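Local coordinates for malonyl CoA-acyl carrier protein transacylase (Synechocystis sp. PCC 6803 substr. Kazusa, PDB 4RR5) that transfers the malonyl group from malonyl-CoA to holo-acyl carrier protein, releasing CoA and supplying malonyl-ACP for fatty acid biosynthesis, at residues I26-Y31 with I69-L73; Q33-L38 with F103-Q108; W40-C46 with Q57-C62; A200-T204 with K231-I235. One frame throughout, in Å; residues are numbered along the deposited sequence.

Contact 1: residues I26-Y31 with I69-L73; sequences IAKEKY and ILADL
Residues 26-31 and 69-73 are both helical, from helices 25-38 and 56-76. Their local axes approach to 9.8 Å and run broadly antiparallel, with 147° between their N-to-C directions. The backbones come closest at Ala27 and Ile69, whose CA atoms are 5.6 Å apart. Ile26 (chi1 m, chi2 t) points toward the partner helix. Its CG2 lies 3.9 Å from Asp72 CB and its CB 4.0 Å from Leu73 CD2. The small Ala27 sets its CB 3.7 Å from Ile69 CG2. One turn on from Ile26, Lys30 rests its CB 3.8 Å from Ile69 CG1. Its chain then bends at chi4 (p), and Lys30 NZ forms a salt bridge with Asp72 OD2 at 2.8 Å. Tyr31 (chi1 m) takes Ile69 CD1 over one ring face, a CH-pi contact 3.6 Å from the centroid. Tyr31 OH hydrogen-bonds to Gly18 O. This is antiparallel helix packing within the acyltransferase domain. Asp72 OD2 also hydrogen-bonds to Tyr96 OH of helix 90-97, so one carboxylate oxygen serves both the ion pair and a third helix, beside an otherwise apolar contact.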
# COMPACT_ATOMS: atom_id res chain seq x y z
N ILE A 26 -13.98 -2.93 18.84
CA ILE A 26 -12.62 -3.05 18.31
C ILE A 26 -12.18 -1.75 17.62
O ILE A 26 -11.10 -1.24 17.92
CB ILE A 26 -12.52 -4.25 17.34
CG1 ILE A 26 -12.24 -5.52 18.15
CG2 ILE A 26 -11.44 -4.00 16.26
CD1 ILE A 26 -12.48 -6.83 17.42
N ALA A 27 -13.02 -1.20 16.76
CA ALA A 27 -12.72 0.07 16.09
C ALA A 27 -12.64 1.24 17.06
O ALA A 27 -11.73 2.06 16.95
CB ALA A 27 -13.76 0.37 15.01
N LYS A 28 -13.60 1.32 17.99
CA LYS A 28 -13.64 2.43 18.94
C LYS A 28 -12.30 2.52 19.65
O LYS A 28 -11.64 3.56 19.65
CB LYS A 28 -14.78 2.25 19.95
CG LYS A 28 -15.02 3.42 20.92
CD LYS A 28 -16.16 3.10 21.91
CE LYS A 28 -16.51 4.27 22.82
NZ LYS A 28 -17.59 3.90 23.82
N GLU A 29 -11.90 1.39 20.22
CA GLU A 29 -10.65 1.24 20.95
C GLU A 29 -9.43 1.67 20.11
O GLU A 29 -8.70 2.59 20.48
CB GLU A 29 -10.53 -0.21 21.42
CG GLU A 29 -9.16 -0.65 21.89
CD GLU A 29 -9.09 -2.16 22.16
OE1 GLU A 29 -10.15 -2.82 22.23
OE2 GLU A 29 -7.97 -2.69 22.30
N LYS A 30 -9.22 1.03 18.97
CA LYS A 30 -8.05 1.35 18.15
C LYS A 30 -8.03 2.80 17.66
O LYS A 30 -6.96 3.40 17.54
CB LYS A 30 -7.96 0.41 16.96
CG LYS A 30 -7.58 -0.97 17.38
CD LYS A 30 -6.76 -1.64 16.31
CE LYS A 30 -6.03 -2.82 16.93
NZ LYS A 30 -7.01 -3.64 17.72
N TYR A 31 -9.20 3.37 17.38
CA TYR A 31 -9.27 4.78 17.03
C TYR A 31 -8.75 5.64 18.16
O TYR A 31 -8.08 6.64 17.91
CB TYR A 31 -10.72 5.20 16.70
CG TYR A 31 -11.15 4.86 15.28
CD1 TYR A 31 -10.24 4.92 14.23
CD2 TYR A 31 -12.46 4.45 15.01
CE1 TYR A 31 -10.63 4.60 12.94
CE2 TYR A 31 -12.86 4.13 13.71
CZ TYR A 31 -11.94 4.21 12.68
OH TYR A 31 -12.31 3.88 11.38
N ILE A 69 -7.95 -2.08 11.74
CA ILE A 69 -9.27 -2.31 12.34
C ILE A 69 -10.04 -3.36 11.56
O ILE A 69 -10.59 -4.29 12.14
CB ILE A 69 -10.08 -0.99 12.43
CG1 ILE A 69 -9.62 -0.17 13.63
CG2 ILE A 69 -11.59 -1.26 12.52
CD1 ILE A 69 -10.03 1.25 13.60
N LEU A 70 -10.06 -3.24 10.24
CA LEU A 70 -10.71 -4.25 9.40
C LEU A 70 -10.13 -5.65 9.59
O LEU A 70 -10.88 -6.64 9.66
CB LEU A 70 -10.62 -3.84 7.93
CG LEU A 70 -11.63 -2.75 7.59
CD1 LEU A 70 -11.33 -2.18 6.21
CD2 LEU A 70 -13.06 -3.29 7.69
N ALA A 71 -8.80 -5.75 9.69
CA ALA A 71 -8.16 -7.04 9.92
C ALA A 71 -8.63 -7.68 11.23
O ALA A 71 -8.89 -8.89 11.29
CB ALA A 71 -6.66 -6.88 9.94
N ASP A 72 -8.73 -6.88 12.28
CA ASP A 72 -9.15 -7.41 13.56
C ASP A 72 -10.64 -7.74 13.56
O ASP A 72 -11.07 -8.68 14.21
CB ASP A 72 -8.83 -6.43 14.68
CG ASP A 72 -7.35 -6.30 14.90
OD1 ASP A 72 -6.61 -7.17 14.41
OD2 ASP A 72 -6.93 -5.34 15.55
N LEU A 73 -11.43 -6.97 12.82
CA LEU A 73 -12.85 -7.26 12.69
C LEU A 73 -13.07 -8.60 11.98
O LEU A 73 -13.91 -9.39 12.41
CB LEU A 73 -13.56 -6.13 11.96
CG LEU A 73 -13.72 -4.87 12.81
CD1 LEU A 73 -14.30 -3.74 11.99
CD2 LEU A 73 -14.57 -5.17 14.04

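Contact 2: residues Q33-L38 with F103-Q108; sequences QAEEIL and FATGLQ
Two helical segments, 33-38 at the end of helix 25-38 and 103-108 at the start of helix 103-119, pack side by side. They run in broadly the same direction, with 43° between them and a signed crossing angle of -43°. The local axes approach to 10.3 Å. The nearest CA pairs are Ala34 with Leu107 at 7.3 Å and Ile37 with Gln108 at 7.2 Å.

Phe103 (chi1 t, chi2 65°) points toward helix 25-38. It meets Gln33 with its ring edge, CD2 lying 3.3 Å from Gln33 NE2. Its CZ is 4.4 Å from Ala34 CB. Ala104 offers a small methyl, CB, 3.7 Å from Ile37 CD1. One turn after Phe103, Leu107 (chi1 t, chi2 p) reaches across the interface. Its CD2 is 3.5 Å from Ala34 CB, its CG 4.0 Å from Ile37 CG2, and its CD1 4.1 Å from Leu38 CD2. Gln108 (chi1 t, chi2 p) lies at the outer margin, with NE2 3.6 Å from Ile37 CG2.

Pro61 and Val65 of helix 56-76 also touch Leu107, so three helices of the acyltransferase domain meet here. No hydrogen bond joins the two segments. Their association rests on van der Waals packing of apolar side chains, with the Gln33 amide against the Phe103 edge and the Gln108 amide at the margin.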
# COMPACT_ATOMS: atom_id res chain seq x y z
N GLN A 33 -6.62 4.66 20.60
CA GLN A 33 -5.18 4.42 20.55
C GLN A 33 -4.50 5.25 19.47
O GLN A 33 -3.46 5.85 19.71
CB GLN A 33 -4.88 2.95 20.28
CG GLN A 33 -5.31 2.01 21.35
CD GLN A 33 -4.89 0.59 21.03
OE1 GLN A 33 -5.70 -0.34 21.08
NE2 GLN A 33 -3.61 0.42 20.67
N ALA A 34 -5.07 5.26 18.26
CA ALA A 34 -4.49 6.06 17.19
C ALA A 34 -4.49 7.53 17.57
O ALA A 34 -3.55 8.26 17.25
CB ALA A 34 -5.22 5.84 15.88
N GLU A 35 -5.53 7.98 18.27
CA GLU A 35 -5.63 9.40 18.58
C GLU A 35 -4.54 9.83 19.58
O GLU A 35 -3.93 10.88 19.40
CB GLU A 35 -7.04 9.75 19.09
CG GLU A 35 -7.30 11.25 19.19
CD GLU A 35 -8.74 11.61 19.55
OE1 GLU A 35 -9.52 10.72 19.93
OE2 GLU A 35 -9.09 12.81 19.45
N GLU A 36 -4.28 9.01 20.61
CA GLU A 36 -3.21 9.33 21.55
C GLU A 36 -1.84 9.28 20.89
O GLU A 36 -1.00 10.14 21.16
CB GLU A 36 -3.22 8.39 22.77
CG GLU A 36 -3.50 6.94 22.41
CD GLU A 36 -2.94 5.93 23.41
OE1 GLU A 36 -1.87 5.34 23.11
OE2 GLU A 36 -3.58 5.71 24.46
N ILE A 37 -1.60 8.30 20.03
CA ILE A 37 -0.33 8.17 19.32
C ILE A 37 -0.09 9.30 18.30
O ILE A 37 1.02 9.80 18.15
CB ILE A 37 -0.25 6.82 18.58
CG1 ILE A 37 -0.22 5.68 19.60
CG2 ILE A 37 0.95 6.75 17.65
CD1 ILE A 37 -0.58 4.34 18.99
N LEU A 38 -1.14 9.68 17.58
CA LEU A 38 -0.98 10.63 16.47
C LEU A 38 -1.18 12.07 16.90
O LEU A 38 -0.69 12.98 16.25
CB LEU A 38 -1.98 10.32 15.36
CG LEU A 38 -1.82 9.09 14.48
CD1 LEU A 38 -3.13 8.86 13.78
CD2 LEU A 38 -0.73 9.31 13.46
N PHE A 103 -0.01 -3.15 16.87
CA PHE A 103 -0.72 -2.00 16.34
C PHE A 103 0.05 -0.69 16.53
O PHE A 103 0.38 -0.02 15.55
CB PHE A 103 -2.11 -1.90 16.98
CG PHE A 103 -2.89 -0.73 16.51
CD1 PHE A 103 -3.30 -0.64 15.18
CD2 PHE A 103 -3.19 0.32 17.37
CE1 PHE A 103 -3.99 0.47 14.72
CE2 PHE A 103 -3.88 1.43 16.93
CZ PHE A 103 -4.28 1.51 15.60
N ALA A 104 0.36 -0.35 17.78
CA ALA A 104 1.01 0.94 18.08
C ALA A 104 2.36 1.14 17.41
O ALA A 104 2.63 2.22 16.90
CB ALA A 104 1.17 1.10 19.60
N THR A 105 3.22 0.11 17.42
CA THR A 105 4.55 0.21 16.80
C THR A 105 4.38 0.55 15.33
O THR A 105 5.10 1.37 14.78
CB THR A 105 5.39 -1.11 16.92
OG1 THR A 105 5.55 -1.48 18.30
CG2 THR A 105 6.75 -0.94 16.29
N GLY A 106 3.41 -0.11 14.71
CA GLY A 106 3.14 0.08 13.30
C GLY A 106 2.69 1.48 12.98
O GLY A 106 3.16 2.06 12.00
N LEU A 107 1.80 2.03 13.80
CA LEU A 107 1.27 3.36 13.57
C LEU A 107 2.39 4.38 13.71
O LEU A 107 2.48 5.31 12.91
CB LEU A 107 0.13 3.67 14.55
CG LEU A 107 -0.58 5.01 14.35
CD1 LEU A 107 -0.87 5.27 12.87
CD2 LEU A 107 -1.87 5.02 15.12
N GLN A 108 3.27 4.20 14.69
CA GLN A 108 4.39 5.12 14.84
C GLN A 108 5.31 5.09 13.61
O GLN A 108 5.74 6.14 13.12
CB GLN A 108 5.18 4.82 16.12
CG GLN A 108 6.18 5.93 16.50
CD GLN A 108 5.54 7.33 16.64
OE1 GLN A 108 6.06 8.32 16.11
NE2 GLN A 108 4.43 7.41 17.37

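Contact 3: residues W40-C46 with Q57-C62; sequences WSVVEKC and QNTQPC
A sulfur-aromatic contact and a pair of neighbouring thiols mark this corner of the acyltransferase domain, where the short helix 42-46 packs on the early turns of helix 56-76. The local axes cross at 127° (signed angle -127°) and approach to 10.4 Å. Val42 and Cys62 have CA atoms 5.7 Å apart, and Lys45 and Asn58 7.5 Å.

Trp40 is extended, with phi/psi of -155/156 and chi1 p. Its CA-to-CB bond points toward helix 56-76, and the indole reaches Pro61 edge-on, with Trp40 CH2 3.8 Å from Pro61 CG. Cys62 SG also lies at the edge, 4.0 Å from Trp40 CZ3 and 5.2 Å from the six-membered ring centroid. Ser41 is the N-cap of helix 42-46: its OG accepts from Glu44 N at 3.1 Å. The chain thus turns from the extended Trp40 into a capped helix, while Pro61 kinks the opposing helix, since its nitrogen cannot donate to the turn before.

Cys62 SG (chi1 m) is 3.8 Å from Val42 CG1 and 3.8 Å from Cys46 SG, too far for a disulfide. Lys45 curls through chi2, chi3 and chi4 all p, and Lys45 NZ donates to Asn58 OD1 at 3.2 Å. Asn58 ND2 donates to Ser52 O. Pro61 also touches Leu38 and Leu107. Its side chain is about 12 Å from that of Ser88, the likely active-site serine.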
# COMPACT_ATOMS: atom_id res chain seq x y z
N TRP A 40 -4.16 13.40 16.82
CA TRP A 40 -5.37 13.83 16.14
C TRP A 40 -6.23 12.63 15.81
O TRP A 40 -5.74 11.51 15.70
CB TRP A 40 -5.05 14.63 14.87
CG TRP A 40 -3.97 14.06 13.97
CD1 TRP A 40 -2.64 14.35 14.02
CD2 TRP A 40 -4.13 13.12 12.90
NE1 TRP A 40 -1.96 13.65 13.05
CE2 TRP A 40 -2.85 12.88 12.35
CE3 TRP A 40 -5.23 12.45 12.35
CZ2 TRP A 40 -2.64 12.02 11.28
CZ3 TRP A 40 -5.02 11.58 11.28
CH2 TRP A 40 -3.74 11.38 10.76
N SER A 41 -7.53 12.86 15.66
CA SER A 41 -8.48 11.78 15.45
C SER A 41 -8.52 11.30 14.00
O SER A 41 -8.71 12.09 13.07
CB SER A 41 -9.87 12.23 15.88
OG SER A 41 -10.84 11.28 15.47
N VAL A 42 -8.34 9.99 13.81
CA VAL A 42 -8.46 9.42 12.47
C VAL A 42 -9.91 9.53 11.95
O VAL A 42 -10.13 9.84 10.78
CB VAL A 42 -7.98 7.95 12.44
CG1 VAL A 42 -8.36 7.26 11.12
CG2 VAL A 42 -6.47 7.90 12.64
N VAL A 43 -10.88 9.29 12.83
CA VAL A 43 -12.29 9.42 12.46
C VAL A 43 -12.60 10.81 11.94
O VAL A 43 -13.17 10.97 10.86
CB VAL A 43 -13.23 9.13 13.65
CG1 VAL A 43 -14.67 9.16 13.19
CG2 VAL A 43 -12.91 7.79 14.22
N GLU A 44 -12.20 11.82 12.71
CA GLU A 44 -12.45 13.20 12.33
C GLU A 44 -11.83 13.52 10.99
O GLU A 44 -12.46 14.10 10.12
CB GLU A 44 -11.93 14.17 13.40
CG GLU A 44 -12.70 14.14 14.75
CD GLU A 44 -14.10 14.78 14.68
OE1 GLU A 44 -14.24 15.84 14.03
OE2 GLU A 44 -15.05 14.22 15.27
N LYS A 45 -10.58 13.11 10.80
CA LYS A 45 -9.83 13.42 9.59
C LYS A 45 -10.40 12.73 8.35
O LYS A 45 -10.34 13.27 7.25
CB LYS A 45 -8.35 13.05 9.79
CG LYS A 45 -7.41 13.44 8.65
CD LYS A 45 -7.38 14.94 8.37
CE LYS A 45 -7.06 15.75 9.63
NZ LYS A 45 -5.73 15.43 10.22
N CYS A 46 -10.98 11.54 8.52
CA CYS A 46 -11.57 10.83 7.39
C CYS A 46 -12.88 11.47 6.93
O CYS A 46 -13.41 11.13 5.87
CB CYS A 46 -11.81 9.36 7.75
SG CYS A 46 -10.33 8.33 7.78
N GLN A 57 0.50 12.57 4.56
CA GLN A 57 0.72 12.57 6.01
C GLN A 57 -0.57 12.33 6.79
O GLN A 57 -0.53 11.97 7.97
CB GLN A 57 1.38 13.88 6.48
CG GLN A 57 0.52 15.14 6.34
CD GLN A 57 0.65 15.83 4.98
OE1 GLN A 57 1.41 15.40 4.11
NE2 GLN A 57 -0.09 16.93 4.81
N ASN A 58 -1.71 12.56 6.15
CA ASN A 58 -3.00 12.15 6.69
C ASN A 58 -3.37 10.75 6.20
O ASN A 58 -3.72 9.87 6.98
CB ASN A 58 -4.10 13.13 6.30
CG ASN A 58 -3.90 14.53 6.89
OD1 ASN A 58 -3.45 14.69 8.03
ND2 ASN A 58 -4.24 15.56 6.12
N THR A 59 -3.27 10.56 4.89
CA THR A 59 -3.74 9.34 4.26
C THR A 59 -3.10 8.08 4.81
O THR A 59 -3.78 7.09 5.07
CB THR A 59 -3.49 9.37 2.76
OG1 THR A 59 -3.87 10.65 2.22
CG2 THR A 59 -4.26 8.25 2.08
N GLN A 60 -1.78 8.11 5.00
CA GLN A 60 -1.11 6.88 5.34
C GLN A 60 -1.54 6.39 6.73
O GLN A 60 -2.02 5.27 6.86
CB GLN A 60 0.41 7.02 5.22
CG GLN A 60 0.88 7.26 3.80
CD GLN A 60 2.36 6.99 3.63
OE1 GLN A 60 2.93 6.12 4.28
NE2 GLN A 60 3.00 7.75 2.75
N PRO A 61 -1.40 7.23 7.78
CA PRO A 61 -1.86 6.65 9.05
C PRO A 61 -3.38 6.39 9.08
O PRO A 61 -3.81 5.45 9.76
CB PRO A 61 -1.46 7.71 10.09
CG PRO A 61 -1.22 8.96 9.32
CD PRO A 61 -0.78 8.56 7.95
N CYS A 62 -4.16 7.17 8.35
CA CYS A 62 -5.59 6.88 8.25
C CYS A 62 -5.86 5.50 7.64
O CYS A 62 -6.64 4.70 8.19
CB CYS A 62 -6.32 7.96 7.45
SG CYS A 62 -6.73 9.42 8.42

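Contact 4: residues A200-T204 with K231-I235; sequences AQTLT and KEKLI
Leu203 is the main projection from residues 200-204, and it packs against Leu234 and Ile235 of residues 231-235. Both segments are the last turns of their helices, 193-204 and 227-235. The local axes run close to antiparallel, at 168°, and approach to 10.3 Å. The backbones lie closer at one end: Ala200 and Ile235 have CA atoms 5.8 Å apart, against 7.4 Å for Thr204 and Lys231.

At the close end the small Ala200 makes a shallow place for Ile235, whose CG2 lies 4.1 Å from Ala200 CB. Leu203 (chi1 -106°, between wells; chi2 t) sets CD1 3.8 Å from Ile235 CG1. Leu234, chi1 t and chi2 p, presents CD2 to Leu203 CD1 at 3.9 Å. Ile235 (chi1 m, chi2 t) also meets Thr204, Ile235 CD1 to Thr204 CG2, at 3.4 Å.

This antiparallel helix pair lies near the probable catalytic centre of the acyltransferase domain. The Leu234 side chain is about 8 Å from that of Ser88 and 9 Å from that of His188, both probable active-site residues. Tyr92 of helix 90-97 touches Leu203 and Leu234.

The wider end is bridged by Lys231. Lys231 CD passes 3.6 Å from Leu203 O. Lys231 NZ donates to Thr204 O at 2.9 Å. The same NZ also hydrogen-bonds to Cys206 O. Thr204 OG1 turns back onto its own helix and donates to Ala200 O at 2.7 Å.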
# COMPACT_ATOMS: atom_id res chain seq x y z
N ALA A 200 15.21 4.60 7.83
CA ALA A 200 15.81 3.27 7.93
C ALA A 200 16.56 3.06 9.24
O ALA A 200 16.52 1.98 9.82
CB ALA A 200 16.75 3.01 6.76
N GLN A 201 17.26 4.10 9.69
CA GLN A 201 17.88 4.09 11.01
C GLN A 201 16.81 3.75 12.06
O GLN A 201 16.99 2.85 12.88
CB GLN A 201 18.56 5.43 11.31
CG GLN A 201 20.05 5.48 10.91
CD GLN A 201 20.60 6.90 10.69
OE1 GLN A 201 20.05 7.89 11.17
NE2 GLN A 201 21.70 7.00 9.93
N THR A 202 15.68 4.46 12.02
CA THR A 202 14.54 4.15 12.89
C THR A 202 14.03 2.70 12.75
O THR A 202 13.76 2.02 13.75
CB THR A 202 13.37 5.12 12.61
OG1 THR A 202 13.66 6.41 13.17
CG2 THR A 202 12.05 4.59 13.18
N LEU A 203 13.91 2.24 11.51
CA LEU A 203 13.35 0.92 11.25
C LEU A 203 14.22 -0.22 11.78
O LEU A 203 13.71 -1.16 12.38
CB LEU A 203 13.11 0.72 9.75
CG LEU A 203 11.65 0.77 9.28
CD1 LEU A 203 11.53 0.51 7.77
CD2 LEU A 203 10.80 -0.21 10.05
N THR A 204 15.54 -0.14 11.55
CA THR A 204 16.44 -1.21 11.99
C THR A 204 16.46 -1.41 13.51
O THR A 204 16.72 -2.52 13.97
CB THR A 204 17.90 -0.98 11.50
OG1 THR A 204 18.13 0.41 11.27
CG2 THR A 204 18.17 -1.73 10.21
N LYS A 231 11.92 -7.08 7.46
CA LYS A 231 12.44 -5.75 7.75
C LYS A 231 13.37 -5.26 6.64
O LYS A 231 13.29 -4.11 6.19
CB LYS A 231 13.20 -5.73 9.08
CG LYS A 231 13.49 -4.32 9.56
CD LYS A 231 14.54 -4.25 10.65
CE LYS A 231 14.16 -5.09 11.86
NZ LYS A 231 14.86 -4.59 13.08
N GLU A 232 14.25 -6.15 6.19
CA GLU A 232 15.17 -5.85 5.10
C GLU A 232 14.39 -5.43 3.86
O GLU A 232 14.65 -4.39 3.29
CB GLU A 232 16.07 -7.05 4.80
CG GLU A 232 17.25 -6.75 3.86
CD GLU A 232 17.78 -7.99 3.14
OE1 GLU A 232 17.63 -9.12 3.66
OE2 GLU A 232 18.33 -7.82 2.03
N LYS A 233 13.42 -6.24 3.46
CA LYS A 233 12.58 -5.90 2.33
C LYS A 233 11.81 -4.57 2.54
O LYS A 233 11.60 -3.80 1.61
CB LYS A 233 11.59 -7.02 2.04
CG LYS A 233 12.20 -8.39 1.79
CD LYS A 233 11.11 -9.34 1.36
CE LYS A 233 11.60 -10.73 1.06
NZ LYS A 233 10.60 -11.38 0.17
N LEU A 234 11.38 -4.32 3.78
CA LEU A 234 10.61 -3.11 4.06
C LEU A 234 11.52 -1.87 3.99
O LEU A 234 11.17 -0.85 3.40
CB LEU A 234 9.93 -3.22 5.42
CG LEU A 234 9.07 -2.03 5.83
CD1 LEU A 234 7.83 -1.95 4.93
CD2 LEU A 234 8.69 -2.09 7.31
N ILE A 235 12.70 -1.99 4.59
CA ILE A 235 13.71 -0.94 4.53
C ILE A 235 14.04 -0.57 3.09
O ILE A 235 14.29 0.60 2.77
CB ILE A 235 15.00 -1.37 5.27
CG1 ILE A 235 14.80 -1.24 6.78
CG2 ILE A 235 16.22 -0.55 4.80
CD1 ILE A 235 15.94 -1.74 7.59

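Helix 25-38 comes first and serves two contacts. Its earlier part enters contact 1 and its later part contact 2. Residues 40-46, which lead into and form helix 42-46, open contact 3, and residues 57-62 at the start of helix 56-76 close it. Farther along that helix, residues 69-73 close contact 1, so contact 3 nests inside its loop. Contact 2 closes later, on helix 103-119. It therefore crosses contact 1 and also encloses contact 3. These three touch one another, through Tyr31 with Val42 and Val43, Lys30 with Phe103, and Pro61 with Leu38 and Leu107. Contact 4 follows in series and joins helices 193-204 and 227-235. It touches none of the others; contact 2 comes nearest, at about 6 Å between nearest atoms.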